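Local coordinates for antifreeze protein (PDB 3P4G), which probably binds ice as a hyperactive antifreeze protein, through a calcium-dependent right-handed beta-helix that anchors clathrate-like waters, at residues 222-228 against 241-247; 285-290 against 308-313. One frame throughout, in Å; residues are numbered along the deposited sequence.

In the fold
Both contacts lie along the same sheet of the right-handed beta-helix, in series along the chain. Contact 1 (222-228 against 241-247) stacks two successive coils where strands 220-223 and 239-242 run out into their turns. Contact 2 (285-290 against 308-313) belongs to the C-terminal end, where the repeat gives way to short helices and an antiparallel hairpin. Strands 260-263 and 279-282 lie between them in the sheet. The centres of contact 1 and contact 2 are 19 Å apart, and the nearest atoms of contact 1 and contact 2 about 7 Å apart, without touching; Leu267 connects them, touching the Val246 side chain and donating its backbone N to Tyr285 OH. The Ile222 side chain of contact 1 is about 14 Å from a bound calcium ion.

Contact 1: residues 222-228 against 241-247; sequences IIAGKVS and RVQSQVW
This is a coil-on-coil contact of a right-handed beta-helix: two successive turns stack in parallel, most residues over the one nineteen positions later. Strand 220-223 ends beside strand 239-242, with Ile222 opposite Arg241 and Ile223 opposite Val242, CA atoms 4.8 Å apart in each pair. Ile223 N donates to Arg241 O (2.8 Å), and Gln243 N to Ile223 O (2.8 Å). Both segments then leave extended conformation at Ala224 and Gln243 (phi/psi -74/-34 and -97/-13). In this turn the register slips, the CA of Lys226 lying nearest that of Ser244 (4.7 Å); Ser244, chi1 m, sends OG to Ala224 O (2.7 Å), while Ser244 N to Gly225 O is weak at 3.5 Å. Pairing resumes at Val227 and Val246: Val227 N to Gln245 O is 3.0 Å and Trp247 N to Val227 O 2.9 Å. Ile223 and Val242 face the helix interior and touch Ile231 on strand 230-232; Val227 (chi1 t) brings CG2 to 3.5 Å from Val242 CG1. On the other face, Ile222 CD1 lies 3.6 Å from Arg241 NH2, and Ile222 CG2 covers one face of the guanidinium. Lys226, extended to CE, lays CD 3.6 Å from Trp247 CZ2 and CE 3.4 Å from Gln245 OE1. Arg241 NH1 and Gln243 NE2, two donors 3.0 Å apart, converge on the carboxylate of Glu264, one coil further on. The chemistry thus divides by place: repeated backbone hydrogen bonds set the coil spacing, aliphatic side chains fill the interior, and outward polar groups link one coil to the next.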
loop_
_atom_site.group_PDB
_atom_site.type_symbol
_atom_site.label_atom_id
_atom_site.label_comp_id
_atom_site.label_asym_id
_atom_site.label_seq_id
_atom_site.Cartn_x
_atom_site.Cartn_y
_atom_site.Cartn_z
ATOM N N ILE A 222 1.501 -0.292 11.981
ATOM C CA ILE A 222 0.909 0.672 12.887
ATOM C C ILE A 222 -0.491 1.052 12.362
ATOM O O ILE A 222 -0.636 1.495 11.196
ATOM C CB ILE A 222 1.726 1.932 12.969
ATOM C CG1 ILE A 222 3.138 1.624 13.516
ATOM C CG2 ILE A 222 1.038 2.961 13.920
ATOM C CD1 ILE A 222 4.166 2.788 13.373
ATOM N N ILE A 223 -1.489 0.880 13.219
ATOM C CA ILE A 223 -2.887 1.284 12.912
ATOM C C ILE A 223 -3.251 2.395 13.880
ATOM O O ILE A 223 -3.342 2.164 15.111
ATOM C CB ILE A 223 -3.919 0.119 13.022
ATOM C CG1 ILE A 223 -3.453 -1.175 12.295
ATOM C CG2 ILE A 223 -5.337 0.581 12.495
ATOM C CD1 ILE A 223 -3.194 -1.053 10.754
ATOM N N ALA A 224 -3.462 3.610 13.367
ATOM C CA ALA A 224 -3.842 4.760 14.255
ATOM C C ALA A 224 -5.289 4.701 14.743
ATOM O O ALA A 224 -5.567 5.094 15.866
ATOM C CB ALA A 224 -3.649 6.067 13.549
ATOM N N GLY A 225 -6.171 4.182 13.892
ATOM C CA GLY A 225 -7.606 4.148 14.145
ATOM C C GLY A 225 -7.995 2.819 14.757
ATOM O O GLY A 225 -7.157 2.169 15.367
ATOM N N LYS A 226 -9.276 2.465 14.626
ATOM C CA LYS A 226 -9.837 1.287 15.272
ATOM C C LYS A 226 -9.546 0.110 14.391
ATOM O O LYS A 226 -9.304 0.302 13.195
ATOM C CB LYS A 226 -11.356 1.420 15.407
ATOM C CG LYS A 226 -11.755 2.662 16.208
ATOM C CD LYS A 226 -13.273 2.818 16.289
ATOM C CE LYS A 226 -13.634 4.065 17.113
ATOM N NZ LYS A 226 -13.772 5.233 16.160
ATOM N N VAL A 227 -9.597 -1.094 14.971
ATOM C CA VAL A 227 -9.407 -2.320 14.193
ATOM C C VAL A 227 -10.640 -3.172 14.451
ATOM O O VAL A 227 -10.938 -3.513 15.612
ATOM C CB VAL A 227 -8.171 -3.125 14.668
ATOM C CG1 VAL A 227 -8.034 -4.490 13.913
ATOM C CG2 VAL A 227 -6.874 -2.257 14.472
ATOM N N SER A 228 -11.342 -3.522 13.378
ATOM C CA SER A 228 -12.311 -4.598 13.463
ATOM C C SER A 228 -11.896 -5.783 12.581
ATOM O O SER A 228 -12.519 -6.822 12.699
ATOM C CB SER A 228 -13.722 -4.139 13.046
ATOM O OG SER A 228 -13.740 -3.784 11.658
ATOM N N ARG A 241 1.351 -2.126 16.339
ATOM C CA ARG A 241 0.840 -1.169 17.302
ATOM C C ARG A 241 -0.552 -0.718 16.828
ATOM O O ARG A 241 -0.711 -0.368 15.651
ATOM C CB ARG A 241 1.756 0.028 17.407
ATOM C CG ARG A 241 1.228 1.168 18.323
ATOM C CD ARG A 241 2.372 1.839 19.020
ATOM N NE ARG A 241 3.218 2.516 18.054
ATOM C CZ ARG A 241 2.954 3.737 17.570
ATOM N NH1 ARG A 241 1.862 4.370 17.988
ATOM N NH2 ARG A 241 3.760 4.323 16.653
ATOM N N VAL A 242 -1.515 -0.759 17.735
ATOM C CA VAL A 242 -2.893 -0.280 17.446
ATOM C C VAL A 242 -3.193 0.835 18.431
ATOM O O VAL A 242 -3.109 0.664 19.669
ATOM C CB VAL A 242 -3.983 -1.379 17.563
ATOM C CG1 VAL A 242 -5.422 -0.797 17.268
ATOM C CG2 VAL A 242 -3.652 -2.580 16.677
ATOM N N GLN A 243 -3.570 1.996 17.900
ATOM C CA GLN A 243 -3.744 3.160 18.784
ATOM C C GLN A 243 -5.155 3.471 19.260
ATOM O O GLN A 243 -5.320 4.294 20.167
ATOM C CB GLN A 243 -3.149 4.397 18.083
ATOM C CG GLN A 243 -1.696 4.230 17.731
ATOM C CD GLN A 243 -1.080 5.529 17.302
ATOM O OE1 GLN A 243 -1.116 5.872 16.136
ATOM N NE2 GLN A 243 -0.481 6.261 18.250
ATOM N N SER A 244 -6.161 2.846 18.649
ATOM C CA SER A 244 -7.555 3.027 19.057
ATOM C C SER A 244 -8.204 1.674 19.354
ATOM O O SER A 244 -7.508 0.668 19.430
ATOM C CB SER A 244 -8.351 3.819 17.997
ATOM O OG SER A 244 -7.679 5.030 17.617
ATOM N N GLN A 245 -9.532 1.658 19.525
ATOM C CA GLN A 245 -10.272 0.473 19.988
ATOM C C GLN A 245 -10.083 -0.684 19.052
ATOM O O GLN A 245 -10.130 -0.510 17.827
ATOM C CB GLN A 245 -11.767 0.771 20.074
ATOM C CG GLN A 245 -12.148 1.795 21.134
ATOM C CD GLN A 245 -12.220 3.226 20.613
ATOM O OE1 GLN A 245 -11.446 3.639 19.719
ATOM N NE2 GLN A 245 -13.136 4.010 21.199
ATOM N N VAL A 246 -9.890 -1.865 19.642
ATOM C CA VAL A 246 -9.885 -3.102 18.896
ATOM C C VAL A 246 -11.225 -3.766 19.235
ATOM O O VAL A 246 -11.487 -4.169 20.386
ATOM C CB VAL A 246 -8.751 -4.040 19.328
ATOM C CG1 VAL A 246 -8.831 -5.389 18.559
ATOM C CG2 VAL A 246 -7.389 -3.394 19.057
ATOM N N TRP A 247 -12.095 -3.832 18.237
ATOM C CA TRP A 247 -13.431 -4.371 18.442
ATOM C C TRP A 247 -13.426 -5.915 18.553
ATOM O O TRP A 247 -12.437 -6.576 18.182
ATOM C CB TRP A 247 -14.336 -3.883 17.315
ATOM C CG TRP A 247 -14.714 -2.394 17.436
ATOM C CD1 TRP A 247 -14.529 -1.561 18.519
ATOM C CD2 TRP A 247 -15.385 -1.619 16.441
ATOM N NE1 TRP A 247 -15.016 -0.291 18.231
ATOM C CE2 TRP A 247 -15.560 -0.310 16.966
ATOM C CE3 TRP A 247 -15.853 -1.904 15.151
ATOM C CZ2 TRP A 247 -16.193 0.719 16.230
ATOM C CZ3 TRP A 247 -16.474 -0.874 14.413
ATOM C CH2 TRP A 247 -16.640 0.406 14.952
#

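Contact 2: residues 285-290 against 308-313; sequences YTKEQY and VSDGVV
A tight beta-hairpin meets the first turn of a short helix here, in the structure that closes the C-terminal end of the beta-helix. Strands 305-308 and 311-314 are antiparallel, joined by a type I turn from Val308 to Gly311: Val308 N donates to Gly311 O (2.8 Å), whereas Gly311 N to Val308 O is weak (3.5 Å). Gly311 has phi/psi 156/-165, and a CB there would clash with Lys287 CE. Thr286 precedes helix 287-290, its CA 4.8 Å from that of Ser309. Tyr285 O accepts Ser309 N at 2.8 Å. Asp310, chi1 p, satisfies the opening of the helix: OD1 accepts Lys287 N at 2.8 Å, nearly linearly (168°), and OD2 is reached through one water, which donates to Asp310 OD2 at 2.7 Å and accepts Glu288 N at 3.0 Å. Within the helix, Tyr290 N closes the first turn on Thr286 O (3.0 Å), while Tyr290 O accepts Arg297 NH1. Tyr285 OH accepts the backbone N of Leu267. Side-chain packing lies beside this polar set. Lys287 has chi1 m and the rest t, so its side chain runs along the hairpin, with CG 3.6 Å from Val308 CG2 and 3.8 Å from Val313 CG1, and CE 3.4 Å from Val312 O. Tyr290, chi1 t, points toward the hairpin, its CD2 4.1 Å from Val308 CG1. Val313 CG2 makes a CH-pi contact over the face of the Tyr290 ring, 3.7 Å from the centroid and 21° off the normal.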
loop_
_atom_site.group_PDB
_atom_site.type_symbol
_atom_site.label_atom_id
_atom_site.label_comp_id
_atom_site.label_asym_id
_atom_site.label_seq_id
_atom_site.Cartn_x
_atom_site.Cartn_y
_atom_site.Cartn_z
ATOM N N TYR A 285 -5.056 -0.245 30.259
ATOM C CA TYR A 285 -5.548 -0.938 31.456
ATOM C C TYR A 285 -4.504 -0.937 32.544
ATOM O O TYR A 285 -3.343 -1.268 32.294
ATOM C CB TYR A 285 -5.875 -2.391 31.104
ATOM C CG TYR A 285 -6.934 -2.532 30.041
ATOM C CD1 TYR A 285 -6.579 -2.636 28.660
ATOM C CD2 TYR A 285 -8.292 -2.570 30.400
ATOM C CE1 TYR A 285 -7.554 -2.794 27.696
ATOM C CE2 TYR A 285 -9.273 -2.708 29.446
ATOM C CZ TYR A 285 -8.899 -2.804 28.091
ATOM O OH TYR A 285 -9.870 -2.959 27.157
ATOM N N THR A 286 -4.908 -0.559 33.751
ATOM C CA THR A 286 -4.007 -0.656 34.899
ATOM C C THR A 286 -4.116 -2.043 35.538
ATOM O O THR A 286 -5.065 -2.771 35.249
ATOM C CB THR A 286 -4.318 0.428 35.962
ATOM O OG1 THR A 286 -5.685 0.327 36.384
ATOM C CG2 THR A 286 -4.120 1.845 35.394
ATOM N N LYS A 287 -3.180 -2.398 36.422
ATOM C CA LYS A 287 -3.268 -3.687 37.123
ATOM C C LYS A 287 -4.657 -3.957 37.722
ATOM O O LYS A 287 -5.187 -5.059 37.601
ATOM C CB LYS A 287 -2.223 -3.794 38.229
ATOM C CG LYS A 287 -0.891 -4.185 37.751
ATOM C CD LYS A 287 0.038 -4.359 38.927
ATOM C CE LYS A 287 1.462 -4.666 38.466
ATOM N NZ LYS A 287 2.241 -5.008 39.681
ATOM N N GLU A 288 -5.236 -2.919 38.323
ATOM C CA GLU A 288 -6.551 -2.975 38.979
ATOM C C GLU A 288 -7.637 -3.475 38.037
ATOM O O GLU A 288 -8.413 -4.349 38.417
ATOM C CB GLU A 288 -6.910 -1.593 39.573
ATOM C CG GLU A 288 -8.395 -1.380 39.957
ATOM C CD GLU A 288 -8.817 -2.085 41.244
ATOM O OE1 GLU A 288 -10.049 -2.134 41.506
ATOM O OE2 GLU A 288 -7.943 -2.593 41.993
ATOM N N GLN A 289 -7.667 -2.932 36.810
ATOM C CA GLN A 289 -8.621 -3.370 35.781
ATOM C C GLN A 289 -8.334 -4.777 35.313
ATOM O O GLN A 289 -9.243 -5.603 35.220
ATOM C CB GLN A 289 -8.576 -2.457 34.557
ATOM C CG GLN A 289 -9.414 -1.230 34.649
ATOM C CD GLN A 289 -8.616 -0.075 35.142
ATOM O OE1 GLN A 289 -8.788 0.359 36.296
ATOM N NE2 GLN A 289 -7.706 0.438 34.283
ATOM N N TYR A 290 -7.068 -5.028 34.966
ATOM C CA TYR A 290 -6.606 -6.362 34.560
ATOM C C TYR A 290 -6.977 -7.442 35.581
ATOM O O TYR A 290 -7.479 -8.503 35.226
ATOM C CB TYR A 290 -5.080 -6.335 34.340
ATOM C CG TYR A 290 -4.465 -7.650 33.920
ATOM C CD1 TYR A 290 -3.972 -8.541 34.863
ATOM C CD2 TYR A 290 -4.380 -8.002 32.561
ATOM C CE1 TYR A 290 -3.379 -9.749 34.485
ATOM C CE2 TYR A 290 -3.790 -9.215 32.176
ATOM C CZ TYR A 290 -3.312 -10.079 33.148
ATOM O OH TYR A 290 -2.756 -11.267 32.783
ATOM N N VAL A 308 1.100 -3.856 31.733
ATOM C CA VAL A 308 -0.110 -2.991 31.766
ATOM C C VAL A 308 0.327 -1.565 32.065
ATOM O O VAL A 308 1.531 -1.294 32.101
ATOM C CB VAL A 308 -1.200 -3.552 32.724
ATOM C CG1 VAL A 308 -1.701 -4.920 32.219
ATOM C CG2 VAL A 308 -0.676 -3.689 34.161
ATOM N N SER A 309 -0.620 -0.638 32.281
ATOM C CA SER A 309 -0.206 0.789 32.279
ATOM C C SER A 309 0.711 1.155 33.437
ATOM O O SER A 309 1.528 2.097 33.337
ATOM C CB SER A 309 -1.427 1.709 32.295
ATOM O OG SER A 309 -2.090 1.573 33.535
ATOM N N ASP A 310 0.554 0.443 34.552
ATOM C CA ASP A 310 1.275 0.769 35.776
ATOM C C ASP A 310 2.108 -0.404 36.314
ATOM O O ASP A 310 2.376 -0.504 37.522
ATOM C CB ASP A 310 0.307 1.314 36.845
ATOM C CG ASP A 310 -0.771 0.286 37.274
ATOM O OD1 ASP A 310 -0.969 -0.739 36.575
ATOM O OD2 ASP A 310 -1.401 0.505 38.341
ATOM N N GLY A 311 2.506 -1.308 35.429
ATOM C CA GLY A 311 3.454 -2.362 35.855
ATOM C C GLY A 311 3.396 -3.618 35.015
ATOM O O GLY A 311 2.832 -3.607 33.947
ATOM N N VAL A 312 3.981 -4.696 35.527
ATOM C CA VAL A 312 4.117 -5.955 34.807
ATOM C C VAL A 312 3.191 -6.998 35.442
ATOM O O VAL A 312 3.125 -7.099 36.690
ATOM C CB VAL A 312 5.578 -6.480 34.887
ATOM C CG1 VAL A 312 5.673 -7.896 34.294
ATOM C CG2 VAL A 312 6.518 -5.524 34.163
ATOM N N VAL A 313 2.471 -7.759 34.620
ATOM C CA VAL A 313 1.591 -8.813 35.146
ATOM C C VAL A 313 2.012 -10.219 34.751
ATOM O O VAL A 313 1.580 -11.211 35.357
ATOM C CB VAL A 313 0.079 -8.567 34.861
ATOM C CG1 VAL A 313 -0.386 -7.289 35.605
ATOM C CG2 VAL A 313 -0.178 -8.490 33.370
HETATM O O HOH W 1 -3.705 -0.564 39.317
#